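Local coordinates for SmhB (PDB 6ZZ5), which forms one component of a tripartite alpha-pore-forming toxin from Serratia marcescens and probably refolds from this soluble form when it enters target membranes, at residues T85-S90 with T319-V324; T209-G214 with A257-S262; G228-L233 with D351-L356. One frame throughout, in Å; residues are numbered along the deposited sequence. Where two conformers were deposited one is given.

Contact 1: T85-S90 with T319-V324; sequences TQNLIS and TSVTKV. With EDO (1,2-ethanediol), chain I.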
ATOM      1  N   THR A  85      23.177  12.480   7.247  1.00 17.06           N
ATOM      2  CA  THR A  85      24.224  12.272   8.278  1.00 17.11           C
ATOM      3  C   THR A  85      25.417  11.553   7.611  1.00 18.61           C
ATOM      4  O   THR A  85      26.556  11.917   7.904  1.00 17.83           O
ATOM      5  CB  THR A  85      23.664  11.459   9.432  1.00 19.89           C
ATOM      6  OG1 THR A  85      22.574  12.193  10.006  1.00 21.62           O
ATOM      7  CG2 THR A  85      24.719  11.221  10.481  1.00 19.59           C
ATOM      8  N   GLN A  86      25.172  10.603   6.729  1.00 17.17           N
ATOM      9  CA  GLN A  86      26.264   9.894   6.030  1.00 17.79           C
ATOM     10  C   GLN A  86      27.000  10.915   5.165  1.00 19.10           C
ATOM     11  O   GLN A  86      28.237  10.883   5.151  1.00 19.52           O
ATOM     12  CB  GLN A  86      25.775   8.678   5.276  1.00 16.91           C
ATOM     13  CG  GLN A  86      26.925   7.820   4.759  1.00 17.84           C
ATOM     14  CD  GLN A  86      26.490   6.636   3.935  1.00 19.44           C
ATOM     15  OE1 GLN A  86      26.063   5.616   4.483  1.00 18.68           O
ATOM     16  NE2 GLN A  86      26.589   6.777   2.623  1.00 17.89           N
ATOM     17  N   ASN A  87      26.288  11.792   4.469  1.00 16.32           N
ATOM     18  CA  ASN A  87      26.963  12.835   3.640  1.00 18.39           C
ATOM     19  C   ASN A  87      27.743  13.813   4.534  1.00 18.11           C
ATOM     20  O   ASN A  87      28.776  14.374   4.081  1.00 19.59           O
ATOM     21  CB  ASN A  87      26.002  13.584   2.717  1.00 18.03           C
ATOM     22  CG  ASN A  87      25.813  12.901   1.376  1.00 18.45           C
ATOM     23  OD1 ASN A  87      26.458  11.869   1.083  1.00 19.64           O
ATOM     24  ND2 ASN A  87      24.891  13.464   0.583  1.00 13.85           N
ATOM     25  N   LEU A  88      27.226  14.144   5.702  1.00 17.60           N
ATOM     26  CA  LEU A  88      27.957  15.012   6.655  1.00 22.47           C
ATOM     27  C   LEU A  88      29.315  14.360   6.993  1.00 21.50           C
ATOM     28  O   LEU A  88      30.330  15.018   6.838  1.00 19.85           O
ATOM     29  CB  LEU A  88      27.100  15.215   7.901  1.00 21.42           C
ATOM     30  CG  LEU A  88      27.740  16.007   9.041  1.00 28.36           C
ATOM     31  CD1 LEU A  88      28.018  17.429   8.614  1.00 30.04           C
ATOM     32  CD2 LEU A  88      26.805  16.008  10.236  1.00 30.13           C
ATOM     33  N   ILE A  89      29.321  13.085   7.363  1.00 19.33           N
ATOM     34  CA  ILE A  89      30.571  12.287   7.618  1.00 22.01           C
ATOM     35  C   ILE A  89      31.479  12.378   6.397  1.00 21.14           C
ATOM     36  O   ILE A  89      32.671  12.718   6.553  1.00 18.48           O
ATOM     37  CB  ILE A  89      30.231  10.813   7.937  1.00 26.23           C
ATOM     38  CG1 ILE A  89      29.489  10.678   9.263  1.00 31.50           C
ATOM     39  CG2 ILE A  89      31.421   9.896   7.885  1.00 24.19           C
ATOM     40  CD1 ILE A  89      30.040  11.459  10.360  1.00 30.07           C
ATOM     41  N   SER A  90      30.906  12.174   5.215  1.00 19.47           N
ATOM     42  CA  SER A  90      31.640  12.117   3.955  1.00 19.78           C
ATOM     43  C   SER A  90      32.263  13.458   3.615  1.00 20.29           C
ATOM     44  O   SER A  90      33.221  13.426   2.891  1.00 20.38           O
ATOM     45  CB  SER A  90      30.764  11.653   2.827  1.00 22.93           C
ATOM     46  OG  SER A  90      30.297  10.319   3.050  1.00 22.65           O
ATOM     47  N   THR A 319      28.365   8.502  -5.378  1.00 25.27           N
ATOM     48  CA  THR A 319      27.872   7.390  -6.245  1.00 34.43           C
ATOM     49  C   THR A 319      26.362   7.198  -6.086  1.00 35.21           C
ATOM     50  O   THR A 319      25.696   7.537  -7.031  1.00 38.44           O
ATOM     51  CB  THR A 319      28.661   6.080  -6.051  1.00 30.00           C
ATOM     52  OG1 THR A 319      28.576   5.661  -4.702  1.00 42.83           O
ATOM     53  CG2 THR A 319      30.097   6.231  -6.448  1.00 32.34           C
ATOM     54  N   SER A 320      25.823   6.676  -4.982  1.00 35.49           N
ATOM     55  CA  SER A 320      24.370   6.361  -4.961  1.00 42.72           C
ATOM     56  C   SER A 320      23.619   7.192  -3.914  1.00 32.42           C
ATOM     57  O   SER A 320      22.397   6.976  -3.788  1.00 32.49           O
ATOM     58  CB  SER A 320      24.101   4.873  -4.839  1.00 49.51           C
ATOM     59  OG  SER A 320      22.750   4.586  -5.199  1.00 63.82           O
ATOM     60  N   VAL A 321      24.258   8.149  -3.201  1.00 20.58           N
ATOM     61  CA  VAL A 321      23.511   8.814  -2.103  1.00 17.97           C
ATOM     62  C   VAL A 321      22.560   9.859  -2.706  1.00 23.07           C
ATOM     63  O   VAL A 321      21.426   9.999  -2.225  1.00 20.06           O
ATOM     64  CB  VAL A 321      24.439   9.342  -1.015  1.00 19.18           C
ATOM     65  CG1 VAL A 321      23.674  10.135  -0.008  1.00 18.38           C
ATOM     66  CG2 VAL A 321      25.184   8.158  -0.393  1.00 22.28           C
ATOM     67  N   THR A 322      22.942  10.513  -3.771  1.00 21.52           N
ATOM     68  CA  THR A 322      22.163  11.645  -4.304  1.00 24.22           C
ATOM     69  C   THR A 322      20.815  11.117  -4.815  1.00 26.30           C
ATOM     70  O   THR A 322      19.791  11.764  -4.599  1.00 22.48           O
ATOM     71  CB  THR A 322      22.942  12.396  -5.382  1.00 26.82           C
ATOM     72  OG1 THR A 322      24.002  13.067  -4.675  1.00 24.10           O
ATOM     73  CG2 THR A 322      22.047  13.390  -6.064  1.00 25.65           C
ATOM     74  N   LYS A 323      20.828   9.951  -5.430  1.00 22.75           N
ATOM     75  CA  LYS A 323      19.594   9.346  -5.978  1.00 23.08           C
ATOM     76  C   LYS A 323      18.643   9.008  -4.814  1.00 23.36           C
ATOM     77  O   LYS A 323      17.453   9.280  -4.897  1.00 20.24           O
ATOM     78  CB  LYS A 323      19.992   8.149  -6.844  1.00 26.92           C
ATOM     79  CG  LYS A 323      18.843   7.241  -7.300  1.00 32.44           C
ATOM     80  CD  LYS A 323      19.352   6.045  -8.107  1.00 42.89           C
ATOM     81  CE  LYS A 323      20.314   5.206  -7.279  1.00 57.87           C
ATOM     82  NZ  LYS A 323      20.726   3.962  -7.965  1.00 73.44           N
ATOM     83  N   VAL A 324      19.142   8.468  -3.716  1.00 19.06           N
ATOM     84  CA  VAL A 324      18.311   8.142  -2.558  1.00 18.71           C
ATOM     85  C   VAL A 324      17.776   9.436  -1.959  1.00 21.47           C
ATOM     86  O   VAL A 324      16.549   9.497  -1.637  1.00 21.26           O
ATOM     87  CB  VAL A 324      19.036   7.275  -1.526  1.00 24.14           C
ATOM     88  CG1 VAL A 324      18.110   7.018  -0.372  1.00 27.09           C
ATOM     89  CG2 VAL A 324      19.519   5.991  -2.179  1.00 25.53           C
TER
HETATM   90  C1  EDO I 407      28.883   3.133   3.678  1.00 41.36           C
HETATM   91  O1  EDO I 407      29.035   2.292   2.546  1.00 53.87           O
HETATM   92  C2  EDO I 407      27.614   2.870   4.385  1.00 42.26           C
HETATM   93  O2  EDO I 407      26.492   3.130   3.563  1.00 43.02           O
HETATM   94  O   HOH W   1      25.077  12.547  -2.313  1.00 30.42           O

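Contact 2: T209-G214 with A257-S262; sequences TPVVMG and ASQIGS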
ATOM      1  N   THR A 209     -27.599  -2.413  -2.377  1.00 39.15           N
ATOM      2  CA  THR A 209     -26.621  -1.369  -1.940  1.00 32.54           C
ATOM      3  C   THR A 209     -25.402  -1.369  -2.861  1.00 23.01           C
ATOM      4  O   THR A 209     -24.854  -2.437  -3.113  1.00 27.61           O
ATOM      5  CB  THR A 209     -26.194  -1.658  -0.496  1.00 30.61           C
ATOM      6  OG1 THR A 209     -27.378  -1.558   0.294  1.00 28.88           O
ATOM      7  CG2 THR A 209     -25.134  -0.715   0.038  1.00 30.16           C
ATOM      8  N   PRO A 210     -24.893  -0.219  -3.329  1.00 23.81           N
ATOM      9  CA  PRO A 210     -23.697  -0.206  -4.163  1.00 24.56           C
ATOM     10  C   PRO A 210     -22.506  -0.533  -3.257  1.00 22.80           C
ATOM     11  O   PRO A 210     -22.510  -0.058  -2.126  1.00 21.81           O
ATOM     12  CB  PRO A 210     -23.527   1.242  -4.624  1.00 26.51           C
ATOM     13  CG  PRO A 210     -24.284   2.065  -3.570  1.00 32.36           C
ATOM     14  CD  PRO A 210     -25.396   1.152  -3.088  1.00 24.51           C
ATOM     15  N   VAL A 211     -21.549  -1.278  -3.783  1.00 20.13           N
ATOM     16  CA  VAL A 211     -20.348  -1.670  -3.009  1.00 20.03           C
ATOM     17  C   VAL A 211     -19.138  -1.000  -3.637  1.00 22.41           C
ATOM     18  O   VAL A 211     -18.777  -1.332  -4.768  1.00 21.72           O
ATOM     19  CB  VAL A 211     -20.230  -3.200  -2.885  1.00 19.89           C
ATOM     20  CG1 VAL A 211     -18.973  -3.623  -2.168  1.00 18.44           C
ATOM     21  CG2 VAL A 211     -21.451  -3.755  -2.169  1.00 20.62           C
ATOM     22  N   VAL A 212     -18.547  -0.078  -2.891  1.00 18.38           N
ATOM     23  CA  VAL A 212     -17.338   0.663  -3.321  1.00 18.84           C
ATOM     24  C   VAL A 212     -16.114   0.040  -2.642  1.00 17.50           C
ATOM     25  O   VAL A 212     -15.032   0.465  -2.891  1.00 19.24           O
ATOM     26  CB  VAL A 212     -17.469   2.171  -3.020  1.00 18.51           C
ATOM     27  CG1 VAL A 212     -18.694   2.777  -3.664  1.00 22.50           C
ATOM     28  CG2 VAL A 212     -17.537   2.468  -1.536  1.00 20.03           C
ATOM     29  N   MET A 213     -16.288  -0.901  -1.743  1.00 18.01           N
ATOM     30  CA  MET A 213     -15.189  -1.560  -1.022  1.00 21.79           C
ATOM     31  C   MET A 213     -14.309  -2.314  -2.029  1.00 17.75           C
ATOM     32  O   MET A 213     -14.825  -3.166  -2.743  1.00 20.82           O
ATOM     33  CB  MET A 213     -15.744  -2.558  -0.020  1.00 28.68           C
ATOM     34  CG  MET A 213     -14.787  -2.852   1.074  1.00 39.84           C
ATOM     35  SD  MET A 213     -15.528  -3.917   2.368  1.00 42.76           S
ATOM     36  CE  MET A 213     -17.132  -3.194   2.370  1.00 34.87           C
ATOM     37  N   GLY A 214     -13.081  -1.885  -2.153  1.00 15.24           N
ATOM     38  CA  GLY A 214     -12.097  -2.298  -3.172  1.00 17.13           C
ATOM     39  C   GLY A 214     -12.415  -1.745  -4.554  1.00 16.26           C
ATOM     40  O   GLY A 214     -11.750  -2.141  -5.508  1.00 18.82           O
ATOM     41  N   ALA A 257     -23.527  -9.013  -0.417  1.00 23.28           N
ATOM     42  CA  ALA A 257     -22.759  -9.654   0.675  1.00 23.95           C
ATOM     43  C   ALA A 257     -21.426 -10.155   0.102  1.00 23.82           C
ATOM     44  O   ALA A 257     -20.374  -9.996   0.786  1.00 22.34           O
ATOM     45  CB  ALA A 257     -23.533 -10.776   1.287  1.00 24.62           C
ATOM     46  N   SER A 258     -21.472 -10.740  -1.091  1.00 20.07           N
ATOM     47  CA  SER A 258     -20.302 -11.361  -1.771  1.00 21.90           C
ATOM     48  C   SER A 258     -19.295 -10.244  -2.094  1.00 20.47           C
ATOM     49  O   SER A 258     -18.076 -10.454  -1.920  1.00 20.95           O
ATOM     50  CB  SER A 258     -20.710 -12.041  -3.058  1.00 21.40           C
ATOM     51  OG  SER A 258     -19.576 -12.556  -3.750  1.00 30.11           O
ATOM     52  N   GLN A 259     -19.805  -9.125  -2.597  1.00 18.61           N
ATOM     53  CA  GLN A 259     -18.959  -7.980  -2.995  1.00 20.78           C
ATOM     54  C   GLN A 259     -18.267  -7.417  -1.742  1.00 18.43           C
ATOM     55  O   GLN A 259     -17.066  -7.153  -1.789  1.00 18.05           O
ATOM     56  CB  GLN A 259     -19.779  -6.932  -3.733  1.00 19.26           C
ATOM     57  CG  GLN A 259     -20.159  -7.357  -5.137  1.00 21.82           C
ATOM     58  CD  GLN A 259     -21.201  -6.479  -5.782  1.00 22.84           C
ATOM     59  OE1 GLN A 259     -21.709  -5.561  -5.148  1.00 22.16           O
ATOM     60  NE2 GLN A 259     -21.545  -6.755  -7.027  1.00 22.82           N
ATOM     61  N   ILE A 260     -18.961  -7.316  -0.625  1.00 19.54           N
ATOM     62  CA  ILE A 260     -18.321  -6.857   0.622  1.00 19.52           C
ATOM     63  C   ILE A 260     -17.254  -7.865   1.027  1.00 20.21           C
ATOM     64  O   ILE A 260     -16.188  -7.408   1.444  1.00 17.60           O
ATOM     65  CB  ILE A 260     -19.376  -6.581   1.702  1.00 24.18           C
ATOM     66  CG1 ILE A 260     -20.108  -5.282   1.343  1.00 28.56           C
ATOM     67  CG2 ILE A 260     -18.745  -6.476   3.063  1.00 21.11           C
ATOM     68  CD1 ILE A 260     -21.409  -5.156   1.998  1.00 24.24           C
ATOM     69  N   GLY A 261     -17.544  -9.170   0.915  1.00 21.14           N
ATOM     70  CA  GLY A 261     -16.580 -10.237   1.221  1.00 21.46           C
ATOM     71  C   GLY A 261     -15.309 -10.112   0.375  1.00 19.85           C
ATOM     72  O   GLY A 261     -14.202 -10.237   0.928  1.00 18.25           O
ATOM     73  N   SER A 262     -15.439  -9.862  -0.913  1.00 18.07           N
ATOM     74  CA  SER A 262     -14.284  -9.697  -1.832  1.00 19.62           C
ATOM     75  C   SER A 262     -13.524  -8.450  -1.388  1.00 18.79           C
ATOM     76  O   SER A 262     -12.326  -8.525  -1.403  1.00 20.95           O
ATOM     77  CB  SER A 262     -14.681  -9.587  -3.276  1.00 18.72           C
ATOM     78  OG  SER A 262     -15.371 -10.753  -3.685  1.00 27.41           O
TER
HETATM   79  O   HOH W   2     -21.890  -2.536  -6.491  1.00 28.27           O
HETATM   80  O   HOH W   3     -15.772  -5.423  -3.710  1.00 22.02           O

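Contact 3: G228-L233 with D351-L356; sequences GGAIVL and DFVKRL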
ATOM      1  N   GLY A 228      -2.580  10.108 -16.730  1.00 26.64           N
ATOM      2  CA  GLY A 228      -2.123   8.872 -17.399  1.00 27.25           C
ATOM      3  C   GLY A 228      -2.651   7.640 -16.677  1.00 25.42           C
ATOM      4  O   GLY A 228      -2.976   7.745 -15.469  1.00 23.01           O
ATOM      5  N   GLY A 229      -2.669   6.486 -17.339  1.00 25.06           N
ATOM      6  CA  GLY A 229      -3.015   5.212 -16.678  1.00 22.97           C
ATOM      7  C   GLY A 229      -4.481   4.838 -16.811  1.00 23.26           C
ATOM      8  O   GLY A 229      -4.783   3.684 -16.507  1.00 24.91           O
ATOM      9  N   ALA A 230      -5.400   5.713 -17.215  1.00 25.03           N
ATOM     10  CA  ALA A 230      -6.837   5.355 -17.262  1.00 22.76           C
ATOM     11  C   ALA A 230      -7.070   4.281 -18.335  1.00 24.99           C
ATOM     12  O   ALA A 230      -7.832   3.326 -18.095  1.00 23.38           O
ATOM     13  CB  ALA A 230      -7.711   6.566 -17.503  1.00 21.92           C
ATOM     14  N   ILE A 231      -6.386   4.366 -19.462  1.00 24.74           N
ATOM     15  CA  ILE A 231      -6.578   3.397 -20.567  1.00 28.22           C
ATOM     16  C   ILE A 231      -6.092   2.034 -20.058  1.00 28.83           C
ATOM     17  O   ILE A 231      -6.819   1.042 -20.242  1.00 30.25           O
ATOM     18  CB  ILE A 231      -5.853   3.831 -21.859  1.00 29.21           C
ATOM     19  CG1 ILE A 231      -6.353   5.217 -22.307  1.00 32.45           C
ATOM     20  CG2 ILE A 231      -6.107   2.749 -22.915  1.00 32.52           C
ATOM     21  CD1 ILE A 231      -5.757   5.759 -23.568  1.00 35.46           C
ATOM     22  N   VAL A 232      -4.918   2.003 -19.433  1.00 29.48           N
ATOM     23  CA  VAL A 232      -4.335   0.747 -18.884  1.00 26.57           C
ATOM     24  C   VAL A 232      -5.354   0.159 -17.903  1.00 25.84           C
ATOM     25  O   VAL A 232      -5.740  -1.012 -17.998  1.00 23.62           O
ATOM     26  CB  VAL A 232      -2.991   1.035 -18.188  1.00 30.45           C
ATOM     27  CG1 VAL A 232      -2.486  -0.208 -17.476  1.00 28.81           C
ATOM     28  CG2 VAL A 232      -1.940   1.563 -19.165  1.00 35.93           C
ATOM     29  N   LEU A 233      -5.820   0.981 -16.976  1.00 24.72           N
ATOM     30  CA  LEU A 233      -6.540   0.492 -15.785  1.00 23.64           C
ATOM     31  C   LEU A 233      -7.950   0.077 -16.179  1.00 20.43           C
ATOM     32  O   LEU A 233      -8.525  -0.895 -15.551  1.00 26.61           O
ATOM     33  CB  LEU A 233      -6.517   1.586 -14.719  1.00 25.85           C
ATOM     34  CG  LEU A 233      -7.133   1.192 -13.378  1.00 27.17           C
ATOM     35  CD1 LEU A 233      -6.544  -0.088 -12.828  1.00 23.66           C
ATOM     36  CD2 LEU A 233      -6.980   2.309 -12.372  1.00 33.38           C
ATOM     37  N   ASP A 351     -16.933   2.844 -15.052  0.50 23.29           N
ATOM     38  CA  ASP A 351     -17.549   3.896 -15.907  0.50 24.07           C
ATOM     39  C   ASP A 351     -16.733   5.188 -15.768  0.50 24.64           C
ATOM     40  O   ASP A 351     -16.428   5.808 -16.779  0.50 26.40           O
ATOM     41  CB  ASP A 351     -19.007   4.103 -15.508  0.50 29.97           C
ATOM     42  CG  ASP A 351     -19.791   5.007 -16.431  0.50 30.47           C
ATOM     43  OD1 ASP A 351     -19.415   5.130 -17.603  0.50 29.87           O
ATOM     44  OD2 ASP A 351     -20.765   5.569 -15.950  0.50 32.87           O
ATOM     45  N   PHE A 352     -16.359   5.565 -14.543  1.00 23.86           N
ATOM     46  CA  PHE A 352     -15.587   6.805 -14.286  1.00 21.94           C
ATOM     47  C   PHE A 352     -14.228   6.735 -14.998  1.00 23.58           C
ATOM     48  O   PHE A 352     -13.807   7.692 -15.635  1.00 23.42           O
ATOM     49  CB  PHE A 352     -15.322   6.948 -12.791  1.00 21.98           C
ATOM     50  CG  PHE A 352     -14.588   8.206 -12.431  1.00 23.90           C
ATOM     51  CD1 PHE A 352     -15.266   9.424 -12.373  1.00 25.75           C
ATOM     52  CD2 PHE A 352     -13.235   8.147 -12.089  1.00 23.56           C
ATOM     53  CE1 PHE A 352     -14.572  10.581 -12.032  1.00 27.00           C
ATOM     54  CE2 PHE A 352     -12.560   9.295 -11.714  1.00 24.00           C
ATOM     55  CZ  PHE A 352     -13.231  10.514 -11.714  1.00 24.81           C
ATOM     56  N   VAL A 353     -13.532   5.612 -14.848  1.00 20.99           N
ATOM     57  CA  VAL A 353     -12.206   5.424 -15.479  1.00 21.43           C
ATOM     58  C   VAL A 353     -12.378   5.349 -16.994  1.00 22.20           C
ATOM     59  O   VAL A 353     -11.533   5.928 -17.699  1.00 22.36           O
ATOM     60  CB  VAL A 353     -11.467   4.230 -14.858  1.00 21.84           C
ATOM     61  CG1 VAL A 353     -10.227   3.872 -15.660  1.00 25.22           C
ATOM     62  CG2 VAL A 353     -11.126   4.531 -13.406  1.00 21.96           C
ATOM     63  N   LYS A 354     -13.442   4.720 -17.492  1.00 24.16           N
ATOM     64  CA  LYS A 354     -13.661   4.653 -18.956  1.00 28.56           C
ATOM     65  C   LYS A 354     -13.828   6.073 -19.506  1.00 28.76           C
ATOM     66  O   LYS A 354     -13.180   6.404 -20.502  1.00 26.95           O
ATOM     67  CB  LYS A 354     -14.834   3.753 -19.295  1.00 30.72           C
ATOM     68  CG  LYS A 354     -15.001   3.416 -20.774  1.00 36.70           C
ATOM     69  CD  LYS A 354     -15.876   2.163 -20.894  1.00 47.94           C
ATOM     70  CE  LYS A 354     -16.944   2.253 -21.958  1.00 69.94           C
ATOM     71  NZ  LYS A 354     -16.358   2.013 -23.295  1.00 88.55           N
ATOM     72  N   ARG A 355     -14.577   6.939 -18.839  1.00 30.01           N
ATOM     73  CA  ARG A 355     -14.718   8.362 -19.269  1.00 28.63           C
ATOM     74  C   ARG A 355     -13.371   9.064 -19.252  1.00 27.29           C
ATOM     75  O   ARG A 355     -13.102   9.808 -20.176  1.00 34.14           O
ATOM     76  CB  ARG A 355     -15.719   9.101 -18.392  1.00 28.19           C
ATOM     77  CG  ARG A 355     -17.152   8.729 -18.745  1.00 34.01           C
ATOM     78  CD  ARG A 355     -18.063   8.941 -17.566  1.00 39.97           C
ATOM     79  NE  ARG A 355     -19.363   8.361 -17.791  1.00 45.97           N
ATOM     80  CZ  ARG A 355     -20.420   9.015 -18.228  1.00 45.36           C
ATOM     81  NH1 ARG A 355     -20.369  10.319 -18.471  1.00 48.63           N
ATOM     82  NH2 ARG A 355     -21.550   8.351 -18.383  1.00 49.15           N
ATOM     83  N   LEU A 356     -12.527   8.819 -18.262  1.00 29.16           N
ATOM     84  CA  LEU A 356     -11.158   9.389 -18.228  1.00 28.39           C
ATOM     85  C   LEU A 356     -10.307   8.805 -19.345  1.00 27.22           C
ATOM     86  O   LEU A 356      -9.549   9.535 -19.933  1.00 35.33           O
ATOM     87  CB  LEU A 356     -10.499   9.110 -16.876  1.00 30.54           C
ATOM     88  CG  LEU A 356     -10.925  10.028 -15.749  1.00 32.05           C
ATOM     89  CD1 LEU A 356     -10.093   9.721 -14.508  1.00 31.89           C
ATOM     90  CD2 LEU A 356     -10.768  11.489 -16.168  1.00 36.03           C
TER

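Contact 1: T85-S90 with T319-V324
Gln86 and Val321 meet where helix 44-92 passes the first turn of helix 321-336, a helix-helix join within the long helical bundle; Val321 also touches Phe83 of helix 44-92. The CG of Gln86 is anti to the backbone N (chi1 -170°) and the chain runs on extended, which carries the amide across to Val321. There NE2 lies 3.6 Å from the CG2 methyl of Val321. OE1 accepts a hydrogen bond of 2.7 Å from O2 of a 1,2-ethanediol, probably from the crystallisation liquor, and another from Tyr82.

Asn87 comes next, facing Val321 from the opposite direction. The other methyl, CG1 of Val321, lies obliquely off the Asn87 amide plane, almost equally far from OD1 (3.5 Å) and ND2 (3.6 Å). The same ND2 donates to a water 3.0 Å away, and that water is hydrogen-bonded to Thr322 OG1 at 2.6 Å. One turn on from Gln86, the OG proton of Ser90 has both Gln86 O and Phe313 O within reach.

The chemistry is that of two amides sharing one valine. Each methyl is met by van der Waals contact, while Gln86 OE1 and Asn87 ND2 find their partners to the side; direct polar pairing contributes nothing to the join.

Contact 2: T209-G214 with A257-S262
Met213 and Val211 press a loop onto Ile260 and Gln259 of the long helix 252-300. The loop links two antiparallel strands, 191-196 and 216-221, and the contact is thus one of irregular chain laid along the flank of an alpha-helical bundle.

The tight part is apolar. Met213 leaves its backbone extended and then bends at the sulfur (chi3 -39°), a turn that folds CE over the branch point of Ile260; CE is 3.7 Å from CG2 and 3.8 Å from CG1 of that isoleucine. Leu54 and Ile50, both of helix 44-92, touch Met213 and Ile260 respectively. Val211 adds its CG1 methyl, 3.7 Å from CB of Gln259, and leans CG2 against the amide oxygen of the same residue.

The looser part is wet. One water accepts from Val211 N at 3.0 Å and gives only a weak bond to Gln259 OE1. Gln32 steadies the loop from elsewhere, accepting from Val212 N and Met213 N through OE1 and donating to Pro210 O through NE2. A second water bridges the two backbones, donating to Met213 O at 2.6 Å and to Gln259 O at 2.9 Å.

Contact 3: G228-L233 with D351-L356
Behind the surface on which Val353 and Leu356 meet Ala230, the Arg355 guanidinium and the Asp351 carboxylate of helix 349-359 face each other. In one of the two conformers deposited for Asp351, its OD1 lies at the edge of the guanidinium, almost in plane (8° out of it). NE of Arg355 then donates to this OD1 over 3.2 Å in a nearly straight bond of 167°, part of a salt bridge whose persistence is doubtful, since it rests on that one conformer. The carboxylate is turned differently: the donor reaches OD1 from above its plane, 50° out. The ring of Phe352 packs on Val343 and Gln347 of a neighbouring loop, and takes no part in the join to 228-233.

That join is made by small groups. Ala230 directs its methyl at the second helix, where CB is 3.8 Å from CB of Leu356 and 3.9 Å from the backbone O of Val353. Such a short side chain lets the backbones come close, the CA atoms of Ala230 and Val353 being 5.7 Å apart. Val353 answers with CG1, anti to its own N, which rests 3.5 Å from Ala230 O and 4.5 Å from Leu233 CB. Beneath this surface runs strand 216-221, where Met219 touches Ala230 and Leu356 and Ala217 touches Val353 and Leu233, the last also packing on helix 156-184.

Gly229 occupies the N-cap position of helix 230-245, with a positive phi that suits glycine. Its N donates to Glu360, which immediately precedes the terminal histidines and may itself come from the expression vector. The whole is two short helices packed through an alanine over one strand of a small mixed sheet, consistent with the sheet-containing head of ClyA-type alpha-pore-forming toxins.

How the contacts relate
Contact 1 stands apart from the other two: its centre is 47 Å from that of contact 2 and 40 Å from that of contact 3, and contacts 1 and 2 lie on opposite sides of the chain's centre. The 1,2-ethanediol and a sulfate, both probably from the crystallisation liquor, are found at contact 1. Contacts 2 and 3 are closer, with centres 21 Å apart and nearest atoms about 9 Å apart. Strand 216-221 follows the loop of contact 2 and passes under contact 3, while helices 230-245 and 252-300 succeed each other in sequence. Segments 257-262 and 319-324 both fall between 228-233 and 351-356, so contact 3 interlocks in sequence with each of the others.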